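Long-range contacts in hydrogenase 2 maturation peptidase (Thaumarchaeota archaeon SCGC AB-539-E09, PDB 5TTX), which probably cleaves a C-terminal peptide from the large subunit of a nickel-iron hydrogenase during its maturation: residues K8-G16 with D57-D68; D22-L33 with V143-V154. All coordinates share one frame; numbering follows the deposited sequence.

Contact 1: residues K8-G16 with D57-D68; sequences KRVLVAGVG and DLEDYEKVIFLD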
loop_
_atom_site.group_PDB
_atom_site.type_symbol
_atom_site.label_atom_id
_atom_site.label_comp_id
_atom_site.label_asym_id
_atom_site.label_seq_id
_atom_site.Cartn_x
_atom_site.Cartn_y
_atom_site.Cartn_z
ATOM N N LYS A 8 18.370 36.648 2.751
ATOM C CA LYS A 8 18.093 35.795 3.905
ATOM C C LYS A 8 18.490 34.353 3.588
ATOM O O LYS A 8 17.633 33.490 3.420
ATOM C CB LYS A 8 16.608 35.879 4.281
ATOM C CG LYS A 8 16.244 35.294 5.648
ATOM C CD LYS A 8 14.731 35.074 5.768
ATOM C CE LYS A 8 14.385 34.192 6.968
ATOM N NZ LYS A 8 12.971 33.704 6.942
ATOM N N ARG A 9 19.788 34.087 3.506
ATOM C CA ARG A 9 20.264 32.806 2.994
ATOM C C ARG A 9 21.060 31.990 3.996
ATOM O O ARG A 9 20.897 30.768 4.044
ATOM C CB ARG A 9 21.112 33.026 1.738
ATOM C CG ARG A 9 20.293 33.379 0.535
ATOM C CD ARG A 9 19.762 32.121 -0.142
ATOM N NE ARG A 9 18.677 32.399 -1.084
ATOM C CZ ARG A 9 18.184 31.507 -1.940
ATOM N NH1 ARG A 9 18.684 30.273 -1.984
ATOM N NH2 ARG A 9 17.194 31.847 -2.761
ATOM N N VAL A 10 21.929 32.614 4.782
ATOM C CA VAL A 10 22.742 31.916 5.768
ATOM C C VAL A 10 22.336 32.386 7.157
ATOM O O VAL A 10 22.173 33.590 7.382
ATOM C CB VAL A 10 24.244 32.151 5.554
ATOM C CG1 VAL A 10 25.034 31.582 6.744
ATOM C CG2 VAL A 10 24.686 31.525 4.251
ATOM N N LEU A 11 22.160 31.434 8.075
ATOM C CA LEU A 11 21.831 31.703 9.463
ATOM C C LEU A 11 23.031 31.333 10.310
ATOM O O LEU A 11 23.497 30.190 10.254
ATOM C CB LEU A 11 20.605 30.908 9.925
ATOM C CG LEU A 11 20.406 30.926 11.462
ATOM C CD1 LEU A 11 20.154 32.336 11.945
ATOM C CD2 LEU A 11 19.262 29.994 11.940
ATOM N N VAL A 12 23.538 32.286 11.083
ATOM C CA VAL A 12 24.491 31.985 12.149
ATOM C C VAL A 12 23.786 32.233 13.474
ATOM O O VAL A 12 23.410 33.378 13.781
ATOM C CB VAL A 12 25.770 32.825 12.032
ATOM C CG1 VAL A 12 26.791 32.421 13.096
ATOM C CG2 VAL A 12 26.362 32.732 10.624
ATOM N N ALA A 13 23.619 31.166 14.264
ATOM C CA ALA A 13 22.763 31.174 15.446
ATOM C C ALA A 13 23.595 30.979 16.698
ATOM O O ALA A 13 24.254 29.948 16.854
ATOM C CB ALA A 13 21.688 30.083 15.361
ATOM N N GLY A 14 23.559 31.966 17.594
ATOM C CA GLY A 14 24.171 31.824 18.901
ATOM C C GLY A 14 23.155 31.339 19.917
ATOM O O GLY A 14 22.090 31.940 20.083
ATOM N N VAL A 15 23.480 30.245 20.590
ATOM C CA VAL A 15 22.551 29.589 21.498
ATOM C C VAL A 15 23.172 29.551 22.886
ATOM O O VAL A 15 24.311 29.092 23.045
ATOM C CB VAL A 15 22.212 28.160 21.031
ATOM C CG1 VAL A 15 21.249 27.520 21.978
ATOM C CG2 VAL A 15 21.640 28.172 19.632
ATOM N N GLY A 16 22.418 29.998 23.878
ATOM C CA GLY A 16 22.814 29.864 25.270
ATOM C C GLY A 16 22.270 31.019 26.089
ATOM O O GLY A 16 21.612 31.921 25.584
ATOM N N ASP A 57 10.650 29.862 9.394
ATOM C CA ASP A 57 11.821 30.557 9.920
ATOM C C ASP A 57 13.089 29.813 9.523
ATOM O O ASP A 57 13.763 30.205 8.572
ATOM C CB ASP A 57 11.733 30.712 11.448
ATOM C CG ASP A 57 12.838 31.591 12.021
ATOM O OD1 ASP A 57 13.557 32.231 11.235
ATOM O OD2 ASP A 57 12.999 31.646 13.265
ATOM N N LEU A 58 13.409 28.727 10.224
ATOM C CA LEU A 58 14.660 28.018 9.951
ATOM C C LEU A 58 14.688 27.451 8.533
ATOM O O LEU A 58 15.732 27.464 7.864
ATOM C CB LEU A 58 14.861 26.915 10.987
ATOM C CG LEU A 58 16.212 26.220 11.041
ATOM C CD1 LEU A 58 17.357 27.209 11.172
ATOM C CD2 LEU A 58 16.197 25.295 12.215
ATOM N N GLU A 59 13.545 26.981 8.040
ATOM C CA GLU A 59 13.509 26.395 6.708
ATOM C C GLU A 59 13.796 27.409 5.604
ATOM O O GLU A 59 14.097 27.001 4.478
ATOM C CB GLU A 59 12.151 25.733 6.467
ATOM C CG GLU A 59 11.023 26.706 6.250
ATOM C CD GLU A 59 9.692 26.002 6.047
ATOM O OE1 GLU A 59 9.694 24.772 5.798
ATOM O OE2 GLU A 59 8.643 26.673 6.137
ATOM N N ASP A 60 13.739 28.705 5.886
ATOM C CA ASP A 60 14.046 29.674 4.843
ATOM C C ASP A 60 15.538 29.900 4.652
ATOM O O ASP A 60 15.912 30.704 3.800
ATOM C CB ASP A 60 13.357 31.001 5.141
ATOM C CG ASP A 60 11.843 30.863 5.213
ATOM O OD1 ASP A 60 11.299 29.909 4.599
ATOM O OD2 ASP A 60 11.202 31.703 5.889
ATOM N N TYR A 61 16.393 29.222 5.404
ATOM C CA TYR A 61 17.829 29.292 5.185
ATOM C C TYR A 61 18.295 28.070 4.417
ATOM O O TYR A 61 17.707 26.993 4.514
ATOM C CB TYR A 61 18.600 29.386 6.506
ATOM C CG TYR A 61 18.223 30.607 7.279
ATOM C CD1 TYR A 61 18.885 31.812 7.069
ATOM C CD2 TYR A 61 17.175 30.576 8.190
ATOM C CE1 TYR A 61 18.520 32.961 7.760
ATOM C CE2 TYR A 61 16.815 31.712 8.894
ATOM C CZ TYR A 61 17.491 32.899 8.669
ATOM O OH TYR A 61 17.127 34.025 9.351
ATOM N N GLU A 62 19.353 28.251 3.636
ATOM C CA GLU A 62 19.998 27.131 2.968
ATOM C C GLU A 62 21.230 26.641 3.714
ATOM O O GLU A 62 21.718 25.544 3.436
ATOM C CB GLU A 62 20.388 27.530 1.541
ATOM C CG GLU A 62 21.548 28.502 1.474
ATOM C CD GLU A 62 21.913 28.911 0.045
ATOM O OE1 GLU A 62 21.312 28.366 -0.905
ATOM O OE2 GLU A 62 22.807 29.770 -0.129
ATOM N N LYS A 63 21.757 27.427 4.636
ATOM C CA LYS A 63 22.912 27.007 5.404
ATOM C C LYS A 63 22.741 27.539 6.819
ATOM O O LYS A 63 22.269 28.663 7.008
ATOM C CB LYS A 63 24.207 27.495 4.737
ATOM C CG LYS A 63 25.480 27.140 5.464
ATOM C CD LYS A 63 26.683 27.561 4.652
ATOM C CE LYS A 63 27.988 27.240 5.365
ATOM N NZ LYS A 63 28.234 25.769 5.359
ATOM N N VAL A 64 23.060 26.707 7.810
ATOM C CA VAL A 64 22.944 27.076 9.218
ATOM C C VAL A 64 24.242 26.738 9.926
ATOM O O VAL A 64 24.826 25.670 9.701
ATOM C CB VAL A 64 21.770 26.374 9.930
ATOM C CG1 VAL A 64 21.681 26.873 11.341
ATOM C CG2 VAL A 64 20.486 26.692 9.237
ATOM N N ILE A 65 24.686 27.654 10.781
ATOM C CA ILE A 65 25.805 27.455 11.697
ATOM C C ILE A 65 25.295 27.739 13.100
ATOM O O ILE A 65 24.809 28.846 13.369
ATOM C CB ILE A 65 26.982 28.382 11.353
ATOM C CG1 ILE A 65 27.458 28.120 9.932
ATOM C CG2 ILE A 65 28.123 28.275 12.374
ATOM C CD1 ILE A 65 28.630 29.036 9.526
ATOM N N PHE A 66 25.395 26.749 13.988
ATOM C CA PHE A 66 24.980 26.880 15.383
ATOM C C PHE A 66 26.211 27.018 16.258
ATOM O O PHE A 66 27.181 26.261 16.102
ATOM C CB PHE A 66 24.172 25.666 15.883
ATOM C CG PHE A 66 22.707 25.757 15.595
ATOM C CD1 PHE A 66 21.847 26.354 16.497
ATOM C CD2 PHE A 66 22.181 25.244 14.405
ATOM C CE1 PHE A 66 20.482 26.457 16.219
ATOM C CE2 PHE A 66 20.820 25.328 14.132
ATOM C CZ PHE A 66 19.971 25.944 15.038
ATOM N N LEU A 67 26.149 27.954 17.201
ATOM C CA LEU A 67 27.206 28.157 18.184
ATOM C C LEU A 67 26.619 27.986 19.577
ATOM O O LEU A 67 25.582 28.587 19.906
ATOM C CB LEU A 67 27.845 29.539 18.021
ATOM C CG LEU A 67 28.492 29.772 16.647
ATOM C CD1 LEU A 67 28.023 31.108 16.182
ATOM C CD2 LEU A 67 29.992 29.779 16.737
ATOM N N ASP A 68 27.271 27.159 20.393
ATOM C CA ASP A 68 26.776 26.924 21.738
ATOM C C ASP A 68 27.941 26.514 22.618
ATOM O O ASP A 68 29.087 26.410 22.169
ATOM C CB ASP A 68 25.662 25.860 21.756
ATOM C CG ASP A 68 26.149 24.478 21.304
ATOM O OD1 ASP A 68 27.283 24.364 20.826
ATOM O OD2 ASP A 68 25.395 23.494 21.428
#
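Leu11 sets its CB over one face of the Tyr61 ring, 3.5 Å from the centroid and 13° off the ring normal. Its CG lies anti to the backbone N, and the branch CD2 reaches past the ring to Leu58 CD1 at 3.5 Å, the two leucines crossing at about a right angle. Tyr61 OH is hydrogen-bonded to Asp43 and Arg45 of strand 42-48, which fixes the far end of the ring. Further along the same face, Ala13 CB sits over the Phe66 ring while Val15 CG2 meets that ring in its plane, 3.6 Å from CD1. The other face carries Val12, whose CG1 touches Leu67 CD1 at 3.6 Å. At the solvent-exposed start of the strands, poorly ordered Lys8 forms a salt bridge, NZ to the anti lone pair of Asp60 OD2 at 2.9 Å, and Arg9 NH1 makes a weak one to Glu62 OE1, the guanidinium and carboxylate planes turned 74° to each other. Between the side chains runs a regular ladder, for example Ala13 N to Ile65 O at 2.8 Å. Strands 10-15 and 63-68 run 18° from parallel as neighbouring central strands of the mixed alpha/beta sheet of the hydrogenase maturation protease fold.

Contact 2: residues D22-L33 with V143-V154; sequences DDGFGPRVVDLL and VEAATHAAVDLV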
loop_
_atom_site.group_PDB
_atom_site.type_symbol
_atom_site.label_atom_id
_atom_site.label_comp_id
_atom_site.label_asym_id
_atom_site.label_seq_id
_atom_site.Cartn_x
_atom_site.Cartn_y
_atom_site.Cartn_z
ATOM N N ASP A 22 29.903 31.376 30.892
ATOM C CA ASP A 22 30.392 30.965 29.585
ATOM C C ASP A 22 29.312 30.311 28.716
ATOM O O ASP A 22 29.580 30.028 27.541
ATOM C CB ASP A 22 31.592 30.031 29.749
ATOM C CG ASP A 22 32.815 30.738 30.314
ATOM O OD1 ASP A 22 33.676 30.042 30.890
ATOM O OD2 ASP A 22 32.917 31.994 30.203
ATOM N N ASP A 23 28.095 30.088 29.227
ATOM C CA ASP A 23 27.011 29.704 28.324
ATOM C C ASP A 23 26.639 30.823 27.376
ATOM O O ASP A 23 25.888 30.583 26.425
ATOM C CB ASP A 23 25.761 29.281 29.094
ATOM C CG ASP A 23 24.850 28.387 28.273
ATOM O OD1 ASP A 23 25.392 27.491 27.582
ATOM O OD2 ASP A 23 23.603 28.547 28.325
ATOM N N GLY A 24 27.112 32.043 27.628
ATOM C CA GLY A 24 26.931 33.114 26.675
ATOM C C GLY A 24 27.916 33.121 25.522
ATOM O O GLY A 24 27.939 34.089 24.765
ATOM N N PHE A 25 28.732 32.073 25.354
ATOM C CA PHE A 25 29.638 32.001 24.201
ATOM C C PHE A 25 28.924 32.279 22.872
ATOM O O PHE A 25 29.344 33.148 22.099
ATOM C CB PHE A 25 30.312 30.628 24.169
ATOM C CG PHE A 25 30.940 30.274 22.839
ATOM C CD1 PHE A 25 30.307 29.380 21.954
ATOM C CD2 PHE A 25 32.171 30.809 22.478
ATOM C CE1 PHE A 25 30.910 29.041 20.723
ATOM C CE2 PHE A 25 32.776 30.477 21.251
ATOM C CZ PHE A 25 32.171 29.605 20.387
ATOM N N GLY A 26 27.849 31.541 22.578
ATOM C CA GLY A 26 27.191 31.656 21.287
ATOM C C GLY A 26 26.657 33.053 20.994
ATOM O O GLY A 26 26.972 33.653 19.964
ATOM N N PRO A 27 25.809 33.579 21.886
ATOM C CA PRO A 27 25.314 34.957 21.700
ATOM C C PRO A 27 26.419 35.983 21.626
ATOM O O PRO A 27 26.269 36.997 20.923
ATOM C CB PRO A 27 24.429 35.183 22.935
ATOM C CG PRO A 27 23.917 33.773 23.303
ATOM C CD PRO A 27 25.072 32.844 22.941
ATOM N N ARG A 28 27.529 35.763 22.338
ATOM C CA ARG A 28 28.621 36.726 22.290
ATOM C C ARG A 28 29.372 36.660 20.952
ATOM O O ARG A 28 29.901 37.677 20.499
ATOM C CB ARG A 28 29.558 36.509 23.479
ATOM C CG ARG A 28 28.992 37.009 24.840
ATOM C CD ARG A 28 29.030 38.550 24.972
ATOM N NE ARG A 28 30.400 39.011 24.853
ATOM C CZ ARG A 28 31.217 39.195 25.888
ATOM N NH1 ARG A 28 30.791 38.982 27.139
ATOM N NH2 ARG A 28 32.463 39.585 25.669
ATOM N N VAL A 29 29.418 35.491 20.302
ATOM C CA VAL A 29 29.954 35.432 18.945
ATOM C C VAL A 29 29.049 36.203 17.995
ATOM O O VAL A 29 29.521 36.948 17.129
ATOM C CB VAL A 29 30.133 33.976 18.471
ATOM C CG1 VAL A 29 30.474 33.963 16.951
ATOM C CG2 VAL A 29 31.229 33.249 19.281
ATOM N N VAL A 30 27.734 36.053 18.149
ATOM C CA VAL A 30 26.816 36.837 17.325
ATOM C C VAL A 30 27.082 38.328 17.493
ATOM O O VAL A 30 27.066 39.080 16.511
ATOM C CB VAL A 30 25.359 36.469 17.656
ATOM C CG1 VAL A 30 24.377 37.426 16.958
ATOM C CG2 VAL A 30 25.109 35.032 17.229
ATOM N N ASP A 31 27.344 38.780 18.735
ATOM C CA ASP A 31 27.690 40.184 18.953
ATOM C C ASP A 31 28.896 40.588 18.118
ATOM O O ASP A 31 28.895 41.655 17.495
ATOM C CB ASP A 31 27.995 40.460 20.427
ATOM C CG ASP A 31 26.789 40.313 21.324
ATOM O OD1 ASP A 31 25.670 40.079 20.810
ATOM O OD2 ASP A 31 26.973 40.441 22.554
ATOM N N LEU A 32 29.941 39.755 18.097
ATOM C CA LEU A 32 31.104 40.076 17.275
ATOM C C LEU A 32 30.728 40.162 15.804
ATOM O O LEU A 32 31.089 41.126 15.119
ATOM C CB LEU A 32 32.211 39.048 17.489
ATOM C CG LEU A 32 32.894 39.097 18.854
ATOM C CD1 LEU A 32 33.913 37.962 18.950
ATOM C CD2 LEU A 32 33.581 40.487 19.093
ATOM N N LEU A 33 29.982 39.172 15.305
ATOM C CA LEU A 33 29.599 39.147 13.890
ATOM C C LEU A 33 28.716 40.337 13.528
ATOM O O LEU A 33 28.941 41.001 12.512
ATOM C CB LEU A 33 28.894 37.831 13.568
ATOM C CG LEU A 33 29.815 36.617 13.644
ATOM C CD1 LEU A 33 29.011 35.337 13.558
ATOM C CD2 LEU A 33 30.847 36.677 12.515
ATOM N N VAL A 143 36.978 31.794 27.295
ATOM C CA VAL A 143 35.876 31.691 26.355
ATOM C C VAL A 143 35.711 32.990 25.595
ATOM O O VAL A 143 35.351 32.985 24.408
ATOM C CB VAL A 143 34.593 31.259 27.078
ATOM C CG1 VAL A 143 33.385 31.363 26.149
ATOM C CG2 VAL A 143 34.760 29.819 27.625
ATOM N N GLU A 144 36.037 34.109 26.228
ATOM C CA GLU A 144 36.156 35.350 25.487
ATOM C C GLU A 144 37.142 35.207 24.337
ATOM O O GLU A 144 36.866 35.642 23.214
ATOM C CB GLU A 144 36.589 36.495 26.400
ATOM C CG GLU A 144 37.181 37.652 25.569
ATOM C CD GLU A 144 36.668 39.021 25.950
ATOM O OE1 GLU A 144 36.322 39.245 27.136
ATOM O OE2 GLU A 144 36.632 39.886 25.044
ATOM N N ALA A 145 38.327 34.647 24.604
ATOM C CA ALA A 145 39.279 34.506 23.511
ATOM C C ALA A 145 38.744 33.535 22.462
ATOM O O ALA A 145 39.003 33.708 21.259
ATOM C CB ALA A 145 40.648 34.076 24.033
ATOM N N ALA A 146 37.933 32.568 22.889
ATOM C CA ALA A 146 37.407 31.592 21.953
ATOM C C ALA A 146 36.372 32.212 21.033
ATOM O O ALA A 146 36.168 31.708 19.915
ATOM C CB ALA A 146 36.813 30.396 22.700
ATOM N N THR A 147 35.699 33.285 21.479
ATOM C CA THR A 147 34.740 33.947 20.604
ATOM C C THR A 147 35.428 34.460 19.342
ATOM O O THR A 147 34.882 34.348 18.240
ATOM C CB THR A 147 34.024 35.097 21.317
ATOM O OG1 THR A 147 34.970 36.062 21.786
ATOM C CG2 THR A 147 33.190 34.583 22.476
ATOM N N HIS A 148 36.648 34.982 19.476
ATOM C CA HIS A 148 37.345 35.487 18.298
ATOM C C HIS A 148 37.759 34.346 17.384
ATOM O O HIS A 148 37.701 34.477 16.159
ATOM C CB HIS A 148 38.551 36.338 18.716
ATOM C CG HIS A 148 38.156 37.505 19.555
ATOM N ND1 HIS A 148 37.606 38.649 19.018
ATOM C CD2 HIS A 148 38.144 37.673 20.895
ATOM C CE1 HIS A 148 37.293 39.481 19.993
ATOM N NE2 HIS A 148 37.619 38.919 21.140
ATOM N N ALA A 149 38.164 33.216 17.967
ATOM C CA ALA A 149 38.484 32.038 17.171
ATOM C C ALA A 149 37.242 31.504 16.459
ATOM O O ALA A 149 37.302 31.119 15.283
ATOM C CB ALA A 149 39.094 30.958 18.064
ATOM N N ALA A 150 36.108 31.483 17.157
ATOM C CA ALA A 150 34.885 31.018 16.532
ATOM C C ALA A 150 34.508 31.926 15.379
ATOM O O ALA A 150 34.045 31.452 14.336
ATOM C CB ALA A 150 33.756 30.937 17.566
ATOM N N VAL A 151 34.743 33.234 15.533
ATOM C CA VAL A 151 34.455 34.172 14.451
ATOM C C VAL A 151 35.215 33.763 13.191
ATOM O O VAL A 151 34.648 33.695 12.098
ATOM C CB VAL A 151 34.792 35.610 14.893
ATOM C CG1 VAL A 151 34.956 36.565 13.685
ATOM C CG2 VAL A 151 33.716 36.127 15.820
ATOM N N ASP A 152 36.501 33.442 13.341
ATOM C CA ASP A 152 37.279 32.969 12.204
ATOM C C ASP A 152 36.690 31.700 11.607
ATOM O O ASP A 152 36.635 31.562 10.375
ATOM C CB ASP A 152 38.731 32.735 12.608
ATOM C CG ASP A 152 39.456 34.025 12.938
ATOM O OD1 ASP A 152 38.975 35.118 12.530
ATOM O OD2 ASP A 152 40.511 33.939 13.606
ATOM N N LEU A 153 36.259 30.751 12.458
ATOM C CA LEU A 153 35.683 29.520 11.923
ATOM C C LEU A 153 34.427 29.820 11.129
ATOM O O LEU A 153 34.205 29.249 10.055
ATOM C CB LEU A 153 35.354 28.536 13.039
ATOM C CG LEU A 153 36.495 27.722 13.612
ATOM C CD1 LEU A 153 35.950 26.730 14.668
ATOM C CD2 LEU A 153 37.222 27.006 12.502
ATOM N N VAL A 154 33.597 30.720 11.648
ATOM C CA VAL A 154 32.406 31.163 10.933
ATOM C C VAL A 154 32.776 31.791 9.597
ATOM O O VAL A 154 32.182 31.483 8.553
ATOM C CB VAL A 154 31.610 32.142 11.806
ATOM C CG1 VAL A 154 30.526 32.820 10.981
ATOM C CG2 VAL A 154 31.030 31.403 12.978
#
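With its CG anti to the backbone N (chi1 163°), Phe25 turns its ring into helix 143-154, where it is a knob in the hole formed by Val143, Ala146, Thr147 and Ala150. Thr147 CG2, anti to its carbonyl carbon, answers as a knob among Phe25, Arg28, Val29 and Leu32. This reciprocal knobs-into-holes packing joins two helices of the alpha/beta fold whose axes cross at -59° and approach to 9.2 Å. The alanine side admits the ring: Phe25 CZ lies 3.5 Å from Ala150 CB, and Val29 CG2 reaches the same methyl at 3.8 Å. Beyond them Leu33 CD1 meets Val154 CG1 at 3.9 Å. Before the helix, the carboxylate of Asp22 rests against Val143, CG to CG2 3.4 Å, while its oxygens accept bonds from the backbone N atoms of Arg131, Ser132 and Ser140. An alanine here would remove that carboxylate, and would probably leave those three amides without their acceptor and Val143 CG2 less closely packed. At the exposed edge, Arg28 NH2 and Glu144 OE1 stay 4.1 Å apart, too far for a salt bridge. Nearby, Leu32 CD1 stands over one face of the His148 ring, 4.0 Å from its centroid.

Both contacts are largely buried, but the centre of contact 1 lies about 7 Å from the centre of the chain, against about 12 Å for contact 2. Contact 1 joins two strands through backbone hydrogen bonds; the ion pairs between its segments lie at its exposed end, while Asp68 at the other end pairs with Arg98 of the second subunit. Contact 2 joins two helices through apolar side chains, without a hydrogen bond between its segments. They meet on the sheet face bearing Val12 and Leu67, where Leu67 packs on Phe25, Val29 and Ala150. Phe66, on the face it shares with Ala13, and nearby Val15 instead touch Met99 and Thr100 of the second subunit.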